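Local coordinates for protein sucrose 6(F)-phosphate phosphorylase (Thermoanaerobacterium thermosaccharolyticum DSM 571, PDB 6S9V) that is a phosphorylase by name, of the alpha-amylase family, a single chain built round a parallel eight-stranded TIM barrel with a five-stranded antiparallel sheet near its C-terminus, at residues V184-H187 with L188-E191; L193-V196 with F197-F200; F226-P229 with E230-F234. All coordinates share one frame; numbering follows the deposited sequence.

Contact 1 (V184-H187 with L188-E191); sequences VNSH and LVRE
Arg190 reaches back over the start of its own helix and gives its NE hydrogen to the carbonyl of Val184, with NE 2.9 Å from Val184 O. The bond is nearly straight (167° at the hydrogen), and the oxygen sits at the edge of the guanidinium, close to its plane. The chain is extended from CG to NE, which spans the distance from the first helical turn to the loop. Behind this bond Arg190 N closes the first turn on Ser186 O at 3.1 Å, so the residue is held to the loop at its backbone and at its side chain. Ser186 is the N-cap of helix 187-202: its OG lies anti to the backbone N (chi1 166°), where it takes a weak bond from Leu188 N at 3.1 Å. That same hydroxyl is hydrogen-bonded to Asp123. The next backbone bond runs from Glu191 N to His187 O at 3.0 Å (163°); the side chains of these two residues overlap in the model, so their placing is doubtful. Farther out, Trp237 of helix 230-244 makes a cation-pi contact with Arg190. Chemically, the incoming loop carbonyl is satisfied by a guanidinium N-H, and the acidic Asp123 beside the cap lies where it would probably suit the positive end of the helix dipole.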
# COMPACT_ATOMS: atom_id res chain seq x y z
N VAL A 184 3.27 -3.00 -21.49
CA VAL A 184 2.97 -1.57 -21.45
C VAL A 184 3.53 -0.81 -22.64
O VAL A 184 3.22 0.38 -22.80
CB VAL A 184 3.46 -0.93 -20.13
CG1 VAL A 184 2.81 -1.61 -18.94
CG2 VAL A 184 4.98 -0.98 -20.02
N ASN A 185 4.37 -1.45 -23.46
CA ASN A 185 4.77 -0.86 -24.74
C ASN A 185 3.71 -0.99 -25.82
O ASN A 185 3.83 -0.35 -26.87
CB ASN A 185 6.07 -1.51 -25.23
CG ASN A 185 7.23 -1.24 -24.31
OD1 ASN A 185 7.32 -0.17 -23.70
ND2 ASN A 185 8.13 -2.21 -24.20
N SER A 186 2.69 -1.81 -25.60
CA SER A 186 1.65 -2.03 -26.59
C SER A 186 0.65 -0.89 -26.58
O SER A 186 0.14 -0.51 -25.52
CB SER A 186 0.93 -3.35 -26.33
OG SER A 186 -0.27 -3.44 -27.08
N HIS A 187 0.36 -0.35 -27.76
CA HIS A 187 -0.68 0.66 -27.89
C HIS A 187 -2.00 0.17 -27.32
O HIS A 187 -2.76 0.94 -26.73
CB HIS A 187 -0.84 1.04 -29.37
CG HIS A 187 -1.98 1.96 -29.64
ND1 HIS A 187 -2.02 3.26 -29.17
CD2 HIS A 187 -3.12 1.78 -30.35
CE1 HIS A 187 -3.14 3.83 -29.58
NE2 HIS A 187 -3.82 2.96 -30.30
N LEU A 188 -2.28 -1.13 -27.47
CA LEU A 188 -3.53 -1.67 -26.97
C LEU A 188 -3.60 -1.60 -25.44
O LEU A 188 -4.67 -1.35 -24.88
CB LEU A 188 -3.69 -3.11 -27.43
CG LEU A 188 -3.83 -3.33 -28.94
CD1 LEU A 188 -3.88 -4.83 -29.23
CD2 LEU A 188 -5.05 -2.62 -29.50
N VAL A 189 -2.48 -1.84 -24.77
CA VAL A 189 -2.45 -1.77 -23.31
C VAL A 189 -2.62 -0.33 -22.85
O VAL A 189 -3.31 -0.05 -21.86
CB VAL A 189 -1.16 -2.39 -22.77
CG1 VAL A 189 -0.99 -2.05 -21.29
CG2 VAL A 189 -1.15 -3.89 -22.99
N ARG A 190 -1.98 0.62 -23.54
CA ARG A 190 -2.13 2.01 -23.12
C ARG A 190 -3.56 2.48 -23.29
O ARG A 190 -4.09 3.20 -22.44
CB ARG A 190 -1.14 2.89 -23.88
CG ARG A 190 0.29 2.51 -23.54
CD ARG A 190 1.32 3.54 -23.90
NE ARG A 190 2.59 3.17 -23.28
CZ ARG A 190 3.60 4.00 -23.05
NH1 ARG A 190 3.52 5.28 -23.39
NH2 ARG A 190 4.71 3.54 -22.48
N GLU A 191 -4.23 2.04 -24.37
CA GLU A 191 -5.65 2.33 -24.54
C GLU A 191 -6.47 1.71 -23.43
O GLU A 191 -7.41 2.34 -22.91
CB GLU A 191 -6.13 1.80 -25.90
CG GLU A 191 -5.60 2.54 -27.11
CD GLU A 191 -6.00 1.87 -28.42
OE1 GLU A 191 -6.39 0.68 -28.40
OE2 GLU A 191 -5.91 2.52 -29.48

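Contact 2 (L193-V196 with F197-F200); sequences LLEV and FKTF
The Phe200 ring carries a methyl of Val196 on one face: CG1 stands 3.6 Å from the ring centroid, 20° off the normal and shifted toward the CE1–CZ rim, a CH-pi contact between residues one turn apart. This is the inward side of helix 187-202, an amphipathic outer helix of the TIM barrel. Val196 holds CG1 anti to its own nitrogen (chi1 -179°), alongside the carbonyl carbon; this torsion sets the methyl over the ring, the two side chains lying side by side and pointing the same way. Around the Phe197 ring the approach is oblique, and its nearest side-chain neighbour across the contact is Leu194, whose CD2 lies 4.3 Å from Phe197 CD2. The i to i+4 backbone bonds run unbroken here, the shortest from Phe200 N to Val196 O at 2.8 Å. Val196, Phe197 and Phe200 turn inward and meet Leu97, Leu95 and Val208 on barrel strands 92-97 and 207-210, while Leu194 leans on Trp237 and Gln241 of helix 230-244. On the outer side, Glu195 and Lys198 cross obliquely with opposite charges near each other but not paired, Glu195 OE2 lying 5.0 Å from Lys198 NZ. The Glu195 chain bends at chi2, which turns its carboxylate forward toward the next turn, with OE2 3.5 Å from Thr199 OG1. The threonine hydroxyl bonds to the backbone instead: Thr199 OG1 gives its hydrogen to Glu195 O at 3.0 Å. That oxygen also accepts from Thr199 N at 3.0 Å, the two donors reaching it from opposite faces of the carbonyl plane.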
# COMPACT_ATOMS: atom_id res chain seq x y z
N LEU A 193 -5.47 0.95 -20.32
CA LEU A 193 -5.25 1.68 -19.08
C LEU A 193 -5.97 3.02 -19.10
O LEU A 193 -6.54 3.45 -18.09
CB LEU A 193 -3.76 1.86 -18.82
CG LEU A 193 -2.93 0.58 -18.67
CD1 LEU A 193 -1.46 0.93 -18.47
CD2 LEU A 193 -3.43 -0.28 -17.52
N LEU A 194 -5.94 3.71 -20.25
CA LEU A 194 -6.67 4.98 -20.38
C LEU A 194 -8.16 4.79 -20.13
O LEU A 194 -8.81 5.66 -19.53
CB LEU A 194 -6.45 5.58 -21.77
CG LEU A 194 -5.10 6.18 -22.11
CD1 LEU A 194 -5.21 6.97 -23.41
CD2 LEU A 194 -4.62 7.07 -20.99
N GLU A 195 -8.73 3.69 -20.63
CA GLU A 195 -10.15 3.43 -20.41
C GLU A 195 -10.45 3.22 -18.93
O GLU A 195 -11.53 3.59 -18.47
CB GLU A 195 -10.59 2.21 -21.22
CG GLU A 195 -12.05 1.84 -21.04
CD GLU A 195 -13.00 2.98 -21.39
OE1 GLU A 195 -12.65 3.79 -22.28
OE2 GLU A 195 -14.08 3.07 -20.77
N VAL A 196 -9.51 2.65 -18.18
CA VAL A 196 -9.73 2.49 -16.74
C VAL A 196 -9.72 3.84 -16.04
O VAL A 196 -10.57 4.12 -15.20
CB VAL A 196 -8.69 1.52 -16.14
CG1 VAL A 196 -8.95 1.35 -14.64
CG2 VAL A 196 -8.75 0.18 -16.85
N PHE A 197 -8.75 4.71 -16.38
CA PHE A 197 -8.75 6.07 -15.84
C PHE A 197 -10.08 6.76 -16.10
O PHE A 197 -10.64 7.43 -15.22
CB PHE A 197 -7.61 6.89 -16.45
CG PHE A 197 -6.23 6.56 -15.90
CD1 PHE A 197 -6.05 6.22 -14.57
CD2 PHE A 197 -5.12 6.61 -16.73
CE1 PHE A 197 -4.77 5.93 -14.08
CE2 PHE A 197 -3.86 6.32 -16.25
CZ PHE A 197 -3.68 5.99 -14.93
N LYS A 198 -10.61 6.63 -17.32
CA LYS A 198 -11.89 7.25 -17.65
C LYS A 198 -13.02 6.68 -16.81
O LYS A 198 -13.86 7.44 -16.30
CB LYS A 198 -12.17 7.03 -19.14
CG LYS A 198 -13.43 7.67 -19.65
CD LYS A 198 -13.44 7.71 -21.17
CE LYS A 198 -14.62 8.50 -21.70
NZ LYS A 198 -15.86 7.67 -21.65
N THR A 199 -13.05 5.36 -16.64
CA THR A 199 -14.07 4.73 -15.80
C THR A 199 -13.95 5.20 -14.36
O THR A 199 -14.94 5.61 -13.75
CB THR A 199 -13.92 3.21 -15.90
OG1 THR A 199 -14.15 2.81 -17.26
CG2 THR A 199 -14.91 2.51 -14.98
N PHE A 200 -12.73 5.15 -13.80
CA PHE A 200 -12.51 5.61 -12.44
C PHE A 200 -12.98 7.05 -12.27
O PHE A 200 -13.71 7.37 -11.32
CB PHE A 200 -11.02 5.52 -12.07
CG PHE A 200 -10.53 4.10 -11.78
CD1 PHE A 200 -11.32 3.00 -12.01
CD2 PHE A 200 -9.25 3.90 -11.26
CE1 PHE A 200 -10.86 1.73 -11.74
CE2 PHE A 200 -8.78 2.61 -10.97
CZ PHE A 200 -9.59 1.54 -11.21

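Contact 3 (F226-P229 with E230-F234); sequences FVEP and EIYEF
Glu230, the first residue of helix 230-244, folds its carboxylate back against Pro229, the two side chains lying side by side. The bend at chi2 (85°) places OE1 3.3 Å from Pro229 CD, just after the cis peptide bond that joins Glu228 to the proline. Its other oxygen, OE2, forms a salt bridge with Lys219. Next, Ile231 joins loop and helix twice. Its amide gives a hydrogen bond to Val227 O, 2.8 Å from Ile231 N and nearly in line with the carbonyl. Its CG2 methyl, meanwhile, rests over the centre of one face of the Phe226 ring, 3.9 Å from the centroid and 13° off the normal. Tyr232 follows, with its N 3.0 Å from Pro229 O in a bond that comes from well above the carbonyl plane. The tyrosine ring offers its face to the edge of Phe226 in an offset edge-to-face pair, centroids 5.6 Å apart and planes at 89°. Glu228 runs beside it, OE1 near the ring plane and 3.6 Å from Tyr232 CE2, while that oxygen is salt-bridged to Lys262. Glu233 N adds a weak bond to the same Pro229 O. Val259 and Leu263 of helix 257-265 pack against Phe226, and Arg266 makes a cation-pi contact with Tyr232. The loop leading from barrel strand 207-210 is thus joined to the helix by backbone bonds and by packing of Phe226, Ile231 and Tyr232, while Glu228 and Glu230 each have a lysine partner that probably balances their charge.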
# COMPACT_ATOMS: atom_id res chain seq x y z
N PHE A 226 12.31 -2.05 -11.72
CA PHE A 226 12.58 -0.62 -11.87
C PHE A 226 13.70 -0.37 -12.87
O PHE A 226 14.73 0.23 -12.56
CB PHE A 226 12.88 0.02 -10.52
CG PHE A 226 12.53 1.47 -10.47
CD1 PHE A 226 11.24 1.86 -10.18
CD2 PHE A 226 13.48 2.43 -10.76
CE1 PHE A 226 10.89 3.19 -10.16
CE2 PHE A 226 13.14 3.76 -10.73
CZ PHE A 226 11.84 4.14 -10.43
N VAL A 227 13.49 -0.85 -14.09
CA VAL A 227 14.48 -0.74 -15.15
C VAL A 227 14.47 0.70 -15.66
O VAL A 227 13.48 1.15 -16.24
CB VAL A 227 14.21 -1.73 -16.29
CG1 VAL A 227 15.29 -1.58 -17.38
CG2 VAL A 227 14.16 -3.16 -15.78
N GLU A 228 15.59 1.43 -15.44
CA GLU A 228 15.75 2.81 -15.87
C GLU A 228 16.56 2.87 -17.16
O GLU A 228 17.47 2.06 -17.37
CB GLU A 228 16.45 3.64 -14.79
CG GLU A 228 15.68 3.69 -13.48
CD GLU A 228 16.42 4.46 -12.40
OE1 GLU A 228 16.46 5.70 -12.47
OE2 GLU A 228 16.95 3.81 -11.47
N PRO A 229 16.28 3.84 -18.05
CA PRO A 229 15.30 4.93 -17.93
C PRO A 229 13.90 4.58 -18.41
O PRO A 229 12.99 5.41 -18.30
CB PRO A 229 15.91 6.02 -18.81
CG PRO A 229 16.56 5.25 -19.91
CD PRO A 229 17.09 3.97 -19.28
N GLU A 230 13.71 3.36 -18.92
CA GLU A 230 12.43 2.99 -19.52
C GLU A 230 11.27 3.16 -18.55
O GLU A 230 10.18 3.59 -18.94
CB GLU A 230 12.50 1.55 -20.02
CG GLU A 230 13.36 1.35 -21.27
CD GLU A 230 14.84 1.15 -20.97
OE1 GLU A 230 15.26 1.32 -19.81
OE2 GLU A 230 15.58 0.81 -21.92
N ILE A 231 11.46 2.80 -17.28
CA ILE A 231 10.36 2.89 -16.33
C ILE A 231 9.84 4.33 -16.24
O ILE A 231 8.64 4.56 -16.08
CB ILE A 231 10.79 2.35 -14.96
CG1 ILE A 231 9.60 2.32 -14.00
CG2 ILE A 231 11.91 3.18 -14.36
CD1 ILE A 231 8.76 1.11 -14.13
N TYR A 232 10.74 5.32 -16.35
CA TYR A 232 10.31 6.71 -16.21
C TYR A 232 9.51 7.18 -17.42
O TYR A 232 8.66 8.08 -17.29
CB TYR A 232 11.53 7.60 -15.96
CG TYR A 232 11.85 7.69 -14.49
CD1 TYR A 232 11.09 8.48 -13.65
CD2 TYR A 232 12.90 6.96 -13.93
CE1 TYR A 232 11.35 8.57 -12.31
CE2 TYR A 232 13.17 7.05 -12.57
CZ TYR A 232 12.39 7.86 -11.77
OH TYR A 232 12.63 7.97 -10.42
N GLU A 233 9.75 6.60 -18.59
CA GLU A 233 8.94 6.93 -19.76
C GLU A 233 7.49 6.49 -19.56
O GLU A 233 6.56 7.20 -19.95
CB GLU A 233 9.55 6.27 -21.00
CG GLU A 233 11.00 6.65 -21.25
CD GLU A 233 11.59 5.92 -22.43
OE1 GLU A 233 10.94 5.88 -23.50
OE2 GLU A 233 12.71 5.38 -22.29
N PHE A 234 7.29 5.31 -18.96
CA PHE A 234 5.94 4.87 -18.63
C PHE A 234 5.33 5.73 -17.53
O PHE A 234 4.17 6.13 -17.62
CB PHE A 234 5.95 3.40 -18.20
CG PHE A 234 4.62 2.91 -17.73
CD1 PHE A 234 3.63 2.58 -18.64
CD2 PHE A 234 4.34 2.79 -16.38
CE1 PHE A 234 2.39 2.14 -18.22
CE2 PHE A 234 3.11 2.34 -15.95
CZ PHE A 234 2.13 2.01 -16.87

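Overall arrangement
Contacts 1 and 2 follow each other along helix 187-202, the first at its N-terminal cap and the second further along, from its middle toward its C-terminal end, their centres about 13 Å apart. Contact 3 opens the next long helix, 230-244, with its centre about 15 Å from contact 1 and 22 Å from contact 2. Phe234 ties the three together: its CE1 packs 3.8 Å from Val184 CB of contact 1 and 4.0 Å from Leu193 CD1 of contact 2, while its CD1 lies 4.1 Å from Arg190 NH2. Strand 207-210 falls between the two helices in the chain, so the set spans a helix–strand–helix portion of the barrel.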